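PDB 2B5W: glucose 1-dehydrogenase from Haloferax mediterranei, which catalyses the zinc-requiring, NAD(P)+-dependent oxidation of D-glucose to D-glucono-1,5-lactone, and of several other aldoses, preferring NADP+ over NAD+. Local coordinates for residues W171-F177 with K197-Y203; A158-Y163 with D244-E248; L263-G269 with H294-V299; P151-E156 with L187-M191. The protein carries 1 engineered substitution. All coordinates share one frame; numbering follows the deposited sequence.

Interaction 1: W171-F177 with K197-Y203; sequences WDPSSAF and KGYENLY. With K (potassium ion), chain E.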
# COMPACT_ATOMS: atom_id res chain seq x y z
N TRP A 171 0.05 -6.85 13.11
CA TRP A 171 -1.09 -7.22 12.30
C TRP A 171 -1.24 -8.74 12.44
O TRP A 171 -0.30 -9.50 12.19
CB TRP A 171 -0.84 -6.86 10.84
CG TRP A 171 -1.99 -7.04 9.88
CD1 TRP A 171 -3.26 -6.51 9.96
CD2 TRP A 171 -1.95 -7.78 8.65
NE1 TRP A 171 -4.01 -6.89 8.88
CE2 TRP A 171 -3.23 -7.66 8.05
CE3 TRP A 171 -0.97 -8.54 8.01
CZ2 TRP A 171 -3.54 -8.27 6.86
CZ3 TRP A 171 -1.28 -9.13 6.84
CH2 TRP A 171 -2.55 -8.98 6.26
N ASP A 172 -2.41 -9.16 12.85
CA ASP A 172 -2.68 -10.60 13.02
C ASP A 172 -4.07 -10.87 12.41
O ASP A 172 -5.10 -10.84 13.10
CB ASP A 172 -2.62 -10.98 14.49
CG ASP A 172 -2.96 -12.43 14.73
OD1 ASP A 172 -2.90 -13.26 13.78
OD2 ASP A 172 -3.31 -12.81 15.87
N PRO A 173 -4.09 -11.09 11.11
CA PRO A 173 -5.35 -11.21 10.38
C PRO A 173 -6.04 -12.54 10.58
O PRO A 173 -5.39 -13.56 10.86
CB PRO A 173 -4.91 -11.08 8.92
CG PRO A 173 -3.50 -11.61 8.90
CD PRO A 173 -2.93 -11.22 10.20
N SER A 174 -7.35 -12.52 10.43
CA SER A 174 -8.17 -13.75 10.53
C SER A 174 -8.96 -14.08 9.30
O SER A 174 -9.27 -15.26 9.09
CB SER A 174 -9.13 -13.64 11.72
OG SER A 174 -8.37 -13.54 12.89
N SER A 175 -9.35 -13.10 8.49
CA SER A 175 -10.15 -13.33 7.29
C SER A 175 -9.38 -12.98 6.04
O SER A 175 -8.67 -11.97 5.99
CB SER A 175 -11.49 -12.58 7.34
OG SER A 175 -11.29 -11.18 7.59
N ALA A 176 -9.57 -13.78 4.99
CA ALA A 176 -8.99 -13.50 3.68
C ALA A 176 -9.96 -13.79 2.56
O ALA A 176 -10.75 -14.74 2.67
CB ALA A 176 -7.72 -14.35 3.52
N PHE A 177 -9.91 -13.00 1.49
CA PHE A 177 -10.91 -13.00 0.42
C PHE A 177 -10.12 -12.89 -0.89
O PHE A 177 -9.45 -11.87 -1.17
CB PHE A 177 -11.81 -11.79 0.63
CG PHE A 177 -12.99 -11.64 -0.32
CD1 PHE A 177 -13.52 -12.72 -0.99
CD2 PHE A 177 -13.64 -10.40 -0.42
CE1 PHE A 177 -14.66 -12.59 -1.78
CE2 PHE A 177 -14.75 -10.25 -1.24
CZ PHE A 177 -15.29 -11.37 -1.91
N LYS A 197 0.29 -16.88 8.44
CA LYS A 197 -0.55 -15.90 9.12
C LYS A 197 -1.72 -16.54 9.90
O LYS A 197 -2.32 -15.88 10.77
CB LYS A 197 -1.15 -14.88 8.14
CG LYS A 197 -0.16 -13.94 7.46
CD LYS A 197 0.23 -12.80 8.32
CE LYS A 197 1.33 -11.95 7.69
NZ LYS A 197 2.65 -12.63 7.72
N GLY A 198 -2.11 -17.75 9.54
CA GLY A 198 -3.15 -18.45 10.28
C GLY A 198 -4.53 -17.87 10.11
O GLY A 198 -5.24 -17.56 11.09
N TYR A 199 -4.93 -17.70 8.88
CA TYR A 199 -6.29 -17.26 8.56
C TYR A 199 -7.30 -18.33 9.00
O TYR A 199 -7.01 -19.53 8.92
CB TYR A 199 -6.49 -17.06 7.09
CG TYR A 199 -5.60 -15.99 6.53
CD1 TYR A 199 -5.93 -14.65 6.70
CD2 TYR A 199 -4.47 -16.30 5.78
CE1 TYR A 199 -5.12 -13.63 6.18
CE2 TYR A 199 -3.66 -15.27 5.25
CZ TYR A 199 -4.01 -13.94 5.47
OH TYR A 199 -3.23 -12.88 4.95
N GLU A 200 -8.41 -17.85 9.51
CA GLU A 200 -9.48 -18.69 10.06
C GLU A 200 -10.64 -18.82 9.09
O GLU A 200 -11.27 -19.88 9.02
CB GLU A 200 -9.95 -18.09 11.39
CG GLU A 200 -8.85 -18.02 12.45
CD GLU A 200 -9.30 -17.36 13.74
OE1 GLU A 200 -10.51 -17.06 13.88
OE2 GLU A 200 -8.44 -17.16 14.62
N ASN A 201 -10.95 -17.75 8.37
CA ASN A 201 -12.14 -17.68 7.51
C ASN A 201 -11.74 -17.23 6.11
O ASN A 201 -11.14 -16.16 5.93
CB ASN A 201 -13.17 -16.72 8.08
CG ASN A 201 -13.61 -17.13 9.45
OD1 ASN A 201 -13.39 -16.41 10.43
ND2 ASN A 201 -14.18 -18.29 9.54
N LEU A 202 -12.00 -18.09 5.14
CA LEU A 202 -11.65 -17.86 3.75
C LEU A 202 -12.88 -17.70 2.83
O LEU A 202 -13.89 -18.39 2.99
CB LEU A 202 -10.76 -19.00 3.24
CG LEU A 202 -9.48 -19.28 4.00
CD1 LEU A 202 -8.88 -20.61 3.48
CD2 LEU A 202 -8.54 -18.13 3.93
N TYR A 203 -12.72 -16.87 1.81
CA TYR A 203 -13.80 -16.49 0.90
C TYR A 203 -13.22 -16.38 -0.50
O TYR A 203 -12.07 -16.00 -0.65
CB TYR A 203 -14.37 -15.17 1.35
CG TYR A 203 -14.95 -15.19 2.75
CD1 TYR A 203 -14.16 -14.97 3.85
CD2 TYR A 203 -16.32 -15.38 2.96
CE1 TYR A 203 -14.65 -14.97 5.14
CE2 TYR A 203 -16.83 -15.37 4.25
CZ TYR A 203 -15.99 -15.18 5.33
OH TYR A 203 -16.48 -15.18 6.62
K K E . -4.27 -15.28 12.54
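The methyl of Ala176 sits over one face of the Tyr199 ring in a CH-pi contact, CB lying 3.9 Å from the centroid of that ring. Pro173 reaches the same ring obliquely, with CB 3.7 Å from Tyr199 CE1, while its CG covers one face of the Trp171 indole; the proline is thus wedged between the two aromatics. The side chain of Lys197, bent at chi2 (-81°), turns its CE toward CZ3 of the indole and crosses Trp171 at about a right angle. At the far end of the contact, Tyr203 presents its ring edge to the carbonyl O of Ala176, and the Phe177 ring edge meets the carbonyl O of Tyr203.

Between these groups runs a parallel pairing of strands 175-179 and 201-206, the first and last strands of a beta-alpha-beta unit of the Rossmann domain. Ser174 O accepts both Glu200 N, at 2.8 Å, and Asn201 N. Ala176 N then donates to Asn201 O at 3.0 Å, and Tyr203 N returns a weak bond to Ala176 O. Outside the pair, Tyr199 OH is hydrogen-bonded to Tyr163 OH and Tyr203 OH to Glu241.

Ahead of the strands the two loops share a potassium ion. Pro173 O lies 2.6 Å from the potassium ion, which Asp172 OD1 of the same loop also binds; Lys197 O and Gly198 O come from the other loop. With three carbonyls and one carboxylate oxygen as ligands, the ion probably offsets the mutual repulsion of oxygens that converge here, and so ties the loops together.

Interaction 2: A158-Y163 with D244-E248; sequences ALEHAY and DFIYE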
# COMPACT_ATOMS: atom_id res chain seq x y z
N ALA A 158 3.48 -11.36 -4.23
CA ALA A 158 2.45 -10.44 -3.89
C ALA A 158 2.20 -10.43 -2.39
O ALA A 158 2.00 -9.37 -1.81
CB ALA A 158 1.15 -10.74 -4.67
N LEU A 159 2.18 -11.61 -1.77
CA LEU A 159 1.99 -11.70 -0.32
C LEU A 159 3.19 -11.04 0.38
O LEU A 159 3.03 -10.34 1.37
CB LEU A 159 1.82 -13.15 0.15
CG LEU A 159 0.62 -13.88 -0.45
CD1 LEU A 159 0.51 -15.29 0.08
CD2 LEU A 159 -0.67 -13.15 -0.22
N GLU A 160 4.41 -11.27 -0.12
CA GLU A 160 5.58 -10.64 0.51
C GLU A 160 5.40 -9.11 0.59
O GLU A 160 5.63 -8.49 1.65
CB GLU A 160 6.85 -10.97 -0.25
CG GLU A 160 8.11 -10.54 0.49
CD GLU A 160 9.40 -10.74 -0.30
OE1 GLU A 160 9.41 -10.59 -1.53
OE2 GLU A 160 10.44 -10.92 0.38
N HIS A 161 5.03 -8.49 -0.52
CA HIS A 161 4.90 -7.04 -0.57
C HIS A 161 3.67 -6.53 0.18
O HIS A 161 3.74 -5.56 0.91
CB HIS A 161 4.90 -6.53 -2.00
CG HIS A 161 6.22 -6.66 -2.67
ND1 HIS A 161 7.00 -5.57 -3.00
CD2 HIS A 161 6.90 -7.75 -3.12
CE1 HIS A 161 8.12 -5.99 -3.57
NE2 HIS A 161 8.07 -7.30 -3.67
N ALA A 162 2.54 -7.21 0.05
CA ALA A 162 1.35 -6.84 0.82
C ALA A 162 1.58 -6.96 2.32
O ALA A 162 1.26 -6.03 3.09
CB ALA A 162 0.17 -7.71 0.37
N TYR A 163 2.21 -8.03 2.77
CA TYR A 163 2.50 -8.22 4.18
C TYR A 163 3.54 -7.22 4.65
O TYR A 163 3.48 -6.71 5.79
CB TYR A 163 2.93 -9.65 4.46
CG TYR A 163 1.88 -10.72 4.20
CD1 TYR A 163 0.56 -10.39 3.92
CD2 TYR A 163 2.22 -12.07 4.27
CE1 TYR A 163 -0.38 -11.40 3.69
CE2 TYR A 163 1.30 -13.05 4.06
CZ TYR A 163 -0.01 -12.71 3.77
OH TYR A 163 -0.94 -13.73 3.56
N ASP A 244 -9.64 -9.01 6.38
CA ASP A 244 -8.32 -8.49 6.72
C ASP A 244 -7.37 -8.44 5.54
O ASP A 244 -6.53 -7.52 5.46
CB ASP A 244 -7.70 -9.30 7.81
CG ASP A 244 -8.48 -9.25 9.08
OD1 ASP A 244 -8.73 -8.12 9.58
OD2 ASP A 244 -8.88 -10.28 9.65
N PHE A 245 -7.49 -9.40 4.64
CA PHE A 245 -6.61 -9.50 3.49
C PHE A 245 -7.47 -9.77 2.27
O PHE A 245 -8.33 -10.66 2.31
CB PHE A 245 -5.57 -10.61 3.63
CG PHE A 245 -4.66 -10.69 2.46
CD1 PHE A 245 -3.93 -9.58 2.06
CD2 PHE A 245 -4.56 -11.83 1.68
CE1 PHE A 245 -3.13 -9.63 0.98
CE2 PHE A 245 -3.75 -11.87 0.60
CZ PHE A 245 -3.05 -10.74 0.24
N ILE A 246 -7.29 -8.98 1.23
CA ILE A 246 -7.91 -9.25 -0.07
C ILE A 246 -6.85 -9.42 -1.13
O ILE A 246 -5.89 -8.66 -1.19
CB ILE A 246 -8.89 -8.11 -0.42
CG1 ILE A 246 -10.04 -8.11 0.59
CG2 ILE A 246 -9.38 -8.26 -1.86
CD1 ILE A 246 -11.06 -6.98 0.40
N TYR A 247 -6.98 -10.47 -1.94
CA TYR A 247 -6.14 -10.71 -3.09
C TYR A 247 -7.00 -10.64 -4.32
O TYR A 247 -7.88 -11.49 -4.51
CB TYR A 247 -5.55 -12.12 -2.95
CG TYR A 247 -4.47 -12.51 -3.92
CD1 TYR A 247 -4.78 -12.92 -5.21
CD2 TYR A 247 -3.13 -12.53 -3.53
CE1 TYR A 247 -3.80 -13.34 -6.08
CE2 TYR A 247 -2.15 -12.94 -4.42
CZ TYR A 247 -2.49 -13.33 -5.68
OH TYR A 247 -1.55 -13.77 -6.61
N GLU A 248 -6.73 -9.66 -5.16
CA GLU A 248 -7.48 -9.47 -6.39
C GLU A 248 -6.84 -10.17 -7.57
O GLU A 248 -5.70 -9.91 -7.92
CB GLU A 248 -7.66 -7.98 -6.64
CG GLU A 248 -8.34 -7.65 -7.95
CD GLU A 248 -7.42 -7.66 -9.15
OE1 GLU A 248 -6.32 -7.05 -9.07
OE2 GLU A 248 -7.73 -8.30 -10.18
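Phe245 and Tyr247 of strand 243-248 project onto helix 149-164, a helix-on-sheet packing within the Rossmann domain in which the short segments run at 139° to each other. The two aromatics alternate with strand residues that face the other way, so both rings lie on the helix side. Phe245 is the centre of the contact. The edge of Tyr163 comes down on its face in a T-shaped pair, the planes 67° apart and the centroids 5.5 Å apart, with Tyr163 CE1 above the middle of the phenylalanine ring. From another direction Leu159 crosses Phe245 at about a right angle, and Ala162 CB meets Phe245 CE1 at 3.9 Å. With CG anti to the backbone nitrogen (chi1 -179°), the Phe245 ring extends from the strand far enough to meet three helix residues.

Tyr247, two residues along the strand, meets the helix one turn earlier, its CE2 4.0 Å from Ala158 CB. No hydrogen bond joins the two segments; the hydroxyl of Tyr163 is held elsewhere, by Asp195. The tightest touch belongs to one methyl: Leu159 CD2 rests 3.4 Å from Phe245 CZ.

Interaction 3: L263-G269 with H294-V299; sequences LAPNGVG and HNKALV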
# COMPACT_ATOMS: atom_id res chain seq x y z
N LEU A 263 -12.38 -4.25 2.98
CA LEU A 263 -11.31 -4.49 3.93
C LEU A 263 -11.72 -4.16 5.34
O LEU A 263 -12.40 -3.15 5.58
CB LEU A 263 -10.06 -3.64 3.57
CG LEU A 263 -9.20 -4.04 2.38
CD1 LEU A 263 -8.15 -2.99 2.13
CD2 LEU A 263 -8.55 -5.41 2.64
N ALA A 264 -11.22 -4.97 6.27
CA ALA A 264 -11.27 -4.67 7.70
C ALA A 264 -10.30 -3.50 7.95
O ALA A 264 -9.37 -3.29 7.16
CB ALA A 264 -10.85 -5.87 8.54
N PRO A 265 -10.53 -2.74 9.02
CA PRO A 265 -9.55 -1.72 9.40
C PRO A 265 -8.15 -2.33 9.47
O PRO A 265 -7.97 -3.47 9.94
CB PRO A 265 -10.02 -1.28 10.78
CG PRO A 265 -11.51 -1.45 10.67
CD PRO A 265 -11.66 -2.77 9.97
N ASN A 266 -7.17 -1.58 8.95
CA ASN A 266 -5.77 -1.96 8.99
C ASN A 266 -5.43 -3.06 7.98
O ASN A 266 -4.31 -3.53 7.96
CB ASN A 266 -5.29 -2.35 10.39
CG ASN A 266 -5.73 -1.36 11.43
OD1 ASN A 266 -5.80 -0.16 11.15
ND2 ASN A 266 -6.04 -1.84 12.63
N GLY A 267 -6.38 -3.43 7.14
CA GLY A 267 -6.16 -4.49 6.15
C GLY A 267 -5.39 -4.00 4.92
O GLY A 267 -5.15 -2.81 4.71
N VAL A 268 -5.03 -4.95 4.07
CA VAL A 268 -4.39 -4.66 2.81
C VAL A 268 -5.01 -5.49 1.68
O VAL A 268 -5.34 -6.65 1.87
CB VAL A 268 -2.87 -4.86 2.89
CG1 VAL A 268 -2.48 -6.26 3.36
CG2 VAL A 268 -2.20 -4.54 1.55
N GLY A 269 -5.14 -4.86 0.51
CA GLY A 269 -5.45 -5.56 -0.71
C GLY A 269 -4.25 -5.63 -1.62
O GLY A 269 -3.58 -4.63 -1.87
N HIS A 294 -8.92 4.33 8.34
CA HIS A 294 -8.76 2.97 8.82
C HIS A 294 -7.43 2.35 8.42
O HIS A 294 -7.28 1.13 8.41
CB HIS A 294 -9.96 2.12 8.39
CG HIS A 294 -11.16 2.29 9.28
ND1 HIS A 294 -12.45 2.06 8.83
CD2 HIS A 294 -11.27 2.60 10.60
CE1 HIS A 294 -13.30 2.25 9.83
NE2 HIS A 294 -12.61 2.57 10.92
N ASN A 295 -6.45 3.20 8.13
CA ASN A 295 -5.07 2.75 7.96
C ASN A 295 -4.97 1.56 7.01
O ASN A 295 -4.32 0.56 7.36
CB ASN A 295 -4.46 2.32 9.31
CG ASN A 295 -4.41 3.43 10.38
OD1 ASN A 295 -5.21 3.43 11.37
ND2 ASN A 295 -3.46 4.31 10.24
N LYS A 296 -5.55 1.67 5.84
CA LYS A 296 -5.55 0.58 4.86
C LYS A 296 -4.49 0.77 3.79
O LYS A 296 -4.00 1.88 3.55
CB LYS A 296 -6.93 0.45 4.22
CG LYS A 296 -8.00 -0.05 5.14
CD LYS A 296 -9.42 0.08 4.57
CE LYS A 296 -10.41 -0.52 5.53
NZ LYS A 296 -11.79 -0.50 4.97
N ALA A 297 -4.16 -0.32 3.10
CA ALA A 297 -3.20 -0.29 2.01
C ALA A 297 -3.67 -1.04 0.79
O ALA A 297 -4.44 -2.01 0.90
CB ALA A 297 -1.84 -0.87 2.46
N LEU A 298 -3.25 -0.56 -0.38
CA LEU A 298 -3.35 -1.30 -1.63
C LEU A 298 -1.95 -1.41 -2.19
O LEU A 298 -1.22 -0.45 -2.28
CB LEU A 298 -4.21 -0.56 -2.65
CG LEU A 298 -5.69 -0.47 -2.33
CD1 LEU A 298 -6.41 0.40 -3.39
CD2 LEU A 298 -6.31 -1.86 -2.28
N VAL A 299 -1.59 -2.64 -2.58
CA VAL A 299 -0.29 -2.93 -3.12
C VAL A 299 -0.44 -3.73 -4.42
O VAL A 299 -1.00 -4.84 -4.42
CB VAL A 299 0.57 -3.71 -2.10
CG1 VAL A 299 1.96 -3.97 -2.64
CG2 VAL A 299 0.70 -2.98 -0.77
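Strands 267-271 and 297-300, neighbours at one end of the parallel Rossmann sheet, pair here together with the turns that lead into them. Ala264 to Gly267 form a type II beta turn, and His294 to Lys296 leave the preceding helix through a Schellman motif with Asn295 at positive phi. The turns are joined by Asn266 N, which donates to His294 O at 2.8 Å. Beyond them the ladder takes over: Ala297 N to Gly267 O, Gly269 N to Ala297 O at 3.0 Å, and Val299 N to Gly269 O at 2.9 Å.

Side chains also meet at the turn end. Pro265 lies alongside His294, and its CG stands over the centre of the imidazole face, 3.9 Å from the centroid of the His294 ring, in a CH-pi contact. Lys296, extended beyond CG, slides past Leu263 in the opposite direction and places NZ 2.8 Å from Leu263 O, approaching from above the carbonyl plane. That ammonium also forms a salt bridge with Glu290 and a hydrogen bond to Val260 O, so it ties together two helix ends. Farther along, Val268 CG2 packs on Ala297 CB at 3.8 Å.

Helices 253-262 and 284-293 receive Leu298, whereas strand 243-248 flanks Val268 across the sheet. Strand 297-300 is outermost within this chain, but Ala297, Leu298 and Val299 pair antiparallel with a strand of the second subunit, carrying the sheet across the dimer interface.

Interaction 4: P151-E156 with L187-M191; sequences PISITE and LTLAM. With NAP (NADP nicotinamide-adenine-dinucleotide phosphate), chain I.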
# COMPACT_ATOMS: atom_id res chain seq x y z
N PRO A 151 3.36 -19.94 -11.15
CA PRO A 151 2.16 -19.30 -10.61
C PRO A 151 2.18 -19.15 -9.09
O PRO A 151 1.77 -18.11 -8.58
CB PRO A 151 1.02 -20.23 -11.06
CG PRO A 151 1.56 -21.09 -12.04
CD PRO A 151 3.04 -21.03 -12.09
N ILE A 152 2.62 -20.19 -8.38
CA ILE A 152 2.73 -20.08 -6.91
C ILE A 152 3.65 -18.90 -6.54
O ILE A 152 3.34 -18.13 -5.63
CB ILE A 152 3.20 -21.41 -6.25
CG1 ILE A 152 2.14 -22.52 -6.44
CG2 ILE A 152 3.44 -21.20 -4.73
CD1 ILE A 152 2.62 -23.88 -6.06
N SER A 153 4.75 -18.77 -7.28
CA SER A 153 5.72 -17.69 -7.04
C SER A 153 5.14 -16.29 -7.19
O SER A 153 5.58 -15.36 -6.50
CB SER A 153 6.99 -17.86 -7.90
OG SER A 153 6.83 -17.42 -9.22
N ILE A 154 4.23 -16.13 -8.15
CA ILE A 154 3.52 -14.87 -8.35
C ILE A 154 2.85 -14.48 -7.03
O ILE A 154 2.93 -13.34 -6.58
CB ILE A 154 2.50 -14.96 -9.50
CG1 ILE A 154 3.20 -15.15 -10.85
CG2 ILE A 154 1.57 -13.78 -9.46
CD1 ILE A 154 4.09 -14.04 -11.26
N THR A 155 2.12 -15.41 -6.42
CA THR A 155 1.48 -15.16 -5.15
C THR A 155 2.48 -14.96 -4.03
O THR A 155 2.27 -14.11 -3.17
CB THR A 155 0.49 -16.29 -4.84
OG1 THR A 155 -0.54 -16.17 -5.84
CG2 THR A 155 -0.16 -16.10 -3.48
N GLU A 156 3.55 -15.72 -4.03
CA GLU A 156 4.55 -15.54 -2.97
C GLU A 156 5.06 -14.09 -3.00
O GLU A 156 5.26 -13.50 -1.94
CB GLU A 156 5.71 -16.50 -3.13
CG GLU A 156 5.39 -17.98 -2.99
CD GLU A 156 5.14 -18.48 -1.58
OE1 GLU A 156 5.20 -17.70 -0.59
OE2 GLU A 156 4.90 -19.68 -1.47
N LEU A 187 -5.37 -21.27 -6.78
CA LEU A 187 -4.07 -21.60 -6.17
C LEU A 187 -3.82 -20.72 -4.94
O LEU A 187 -3.40 -21.20 -3.87
CB LEU A 187 -2.97 -21.38 -7.22
CG LEU A 187 -1.59 -21.93 -7.04
CD1 LEU A 187 -1.64 -23.43 -6.92
CD2 LEU A 187 -0.78 -21.48 -8.27
N THR A 188 -4.10 -19.43 -5.08
CA THR A 188 -3.91 -18.48 -4.02
C THR A 188 -4.77 -18.82 -2.80
O THR A 188 -4.31 -18.76 -1.67
CB THR A 188 -4.17 -17.07 -4.50
OG1 THR A 188 -3.23 -16.74 -5.53
CG2 THR A 188 -3.99 -16.08 -3.43
N LEU A 189 -6.02 -19.21 -3.04
CA LEU A 189 -6.90 -19.57 -1.94
C LEU A 189 -6.33 -20.75 -1.11
O LEU A 189 -6.36 -20.71 0.11
CB LEU A 189 -8.28 -19.88 -2.51
CG LEU A 189 -9.40 -20.19 -1.52
CD1 LEU A 189 -9.73 -19.00 -0.68
CD2 LEU A 189 -10.62 -20.73 -2.29
N ALA A 190 -5.83 -21.80 -1.78
CA ALA A 190 -5.20 -22.91 -1.10
C ALA A 190 -3.93 -22.48 -0.39
O ALA A 190 -3.65 -22.92 0.74
CB ALA A 190 -4.88 -24.04 -2.07
N MET A 191 -3.16 -21.59 -1.01
CA MET A 191 -2.00 -21.05 -0.33
C MET A 191 -2.37 -20.28 0.96
O MET A 191 -1.71 -20.39 1.97
CB MET A 191 -1.18 -20.14 -1.24
CG MET A 191 -0.61 -20.86 -2.45
SD MET A 191 0.18 -19.77 -3.63
CE MET A 191 1.47 -19.02 -2.59
PA NAP I . -8.46 -16.02 -15.47
O1A NAP I . -8.98 -15.29 -16.61
O2A NAP I . -8.34 -17.53 -15.72
O5B NAP I . -9.38 -15.83 -14.20
C5B NAP I . -10.06 -14.65 -13.88
C4B NAP I . -11.30 -15.16 -13.18
O4B NAP I . -11.95 -14.06 -12.60
C3B NAP I . -12.30 -15.86 -14.13
O3B NAP I . -12.58 -17.20 -13.74
C2B NAP I . -13.54 -14.97 -14.07
O2B NAP I . -14.77 -15.68 -14.02
C1B NAP I . -13.35 -14.22 -12.77
N9A NAP I . -13.97 -12.92 -12.82
C8A NAP I . -13.71 -11.91 -13.71
N7A NAP I . -14.51 -10.86 -13.42
C5A NAP I . -15.32 -11.22 -12.37
C6A NAP I . -16.33 -10.58 -11.65
N6A NAP I . -16.78 -9.35 -11.96
N1A NAP I . -16.95 -11.24 -10.61
C2A NAP I . -16.57 -12.52 -10.25
N3A NAP I . -15.57 -13.17 -10.95
C4A NAP I . -14.96 -12.53 -11.98
O3 NAP I . -6.97 -15.59 -15.14
PN NAP I . -5.88 -16.18 -14.11
O1N NAP I . -6.51 -16.69 -12.86
O2N NAP I . -4.82 -17.00 -14.79
O5D NAP I . -5.39 -14.68 -13.87
C5D NAP I . -6.12 -13.80 -13.02
C4D NAP I . -5.68 -12.36 -13.24
O4D NAP I . -4.32 -12.24 -12.81
C3D NAP I . -5.72 -11.90 -14.70
O3D NAP I . -6.20 -10.58 -14.80
C2D NAP I . -4.25 -12.00 -15.12
O2D NAP I . -3.89 -11.20 -16.22
C1D NAP I . -3.55 -11.60 -13.83
N1N NAP I . -2.19 -12.12 -13.64
C2N NAP I . -1.29 -11.21 -13.18
C3N NAP I . -0.01 -11.61 -12.89
C7N NAP I . 0.85 -10.58 -12.22
O7N NAP I . 2.18 -11.00 -12.14
N7N NAP I . 0.32 -9.41 -11.79
C4N NAP I . 0.41 -12.93 -13.08
C5N NAP I . -0.53 -13.85 -13.54
C6N NAP I . -1.84 -13.44 -13.79
P2B NAP I . -15.61 -16.07 -15.39
O1X NAP I . -14.90 -17.03 -16.19
O2X NAP I . -16.95 -16.59 -14.83
O3X NAP I . -15.85 -14.79 -16.21
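Thr155 and Thr188 meet through their hydroxyls, OG1 to OG1 at 2.8 Å, where segments 151-156 and 187-191 of two helices cross at -59°. Met191 makes the other main contact, reaching tip to tip toward Thr155, with its CE 3.5 Å from Thr155 CG2, a tight carbon pair. The same methyl touches Ile152 CG2 at 3.6 Å and lies near Glu156 OE2 at 3.7 Å. A bend at chi3 (59°) turns Met191 CE toward Thr155, Ile152 and Glu156. Leu187 fills the other end: its CD2 rests 3.5 Å from Pro151 CB and 3.6 Å from Ile152 CG1, and the leucine crosses Ile152 at about a right angle.

In the next shell, Tyr247 OH is hydrogen-bonded to Thr155 OG1, and Thr188 OG1 to Leu184 O, one turn earlier in its own helix. Glu156 OE2 is held by Thr315 of helix 306-318, which also packs on Met191, while Phe323 and Leu327 of helix 321-327 lie against Leu187.

Farther out, the first helix borders the active site. Ile154 turns away from the second helix toward NADP, CD1 3.7 Å from O7N of its nicotinamide amide, and Pro151 follows Glu150, a residue that binds the catalytic zinc and the substrate. The second helix begins within a glycine-rich sequence consistent with the GxGxxG pattern of Rossmann folds, where Asn181 to Leu184 bind NADP.

Apolar contacts of Met191, Ile152 and Leu187 accompany a short polar link of Tyr247, Thr155, Thr188 and Leu184 O. Within this buried interface the hydroxyls satisfy one another and a backbone carbonyl.

All four contacts belong to the Rossmann domain. Interactions 1, 2 and 3 share its parallel sheet: strand 243-248 of interaction 2 lies between strand 175-179 of interaction 1 and strand 267-271 of interaction 3, where Ile246 N stands 3.1 Å from Val268 O. Interactions 1 and 2 meet through Tyr199 OH and Tyr163 OH, 2.8 Å apart. Helix 149-164 serves both interactions 2 and 4, joined by Tyr247 OH and Thr155 OG1 at 2.7 Å; the Tyr247 side chain is about 7 Å from NADP. Interaction 4 lies closest to the catalytic centre, the side chain of Pro151 about 5 Å from the zinc. Interactions 2 and 3 both touch the second subunit, interaction 3 by extending the sheet.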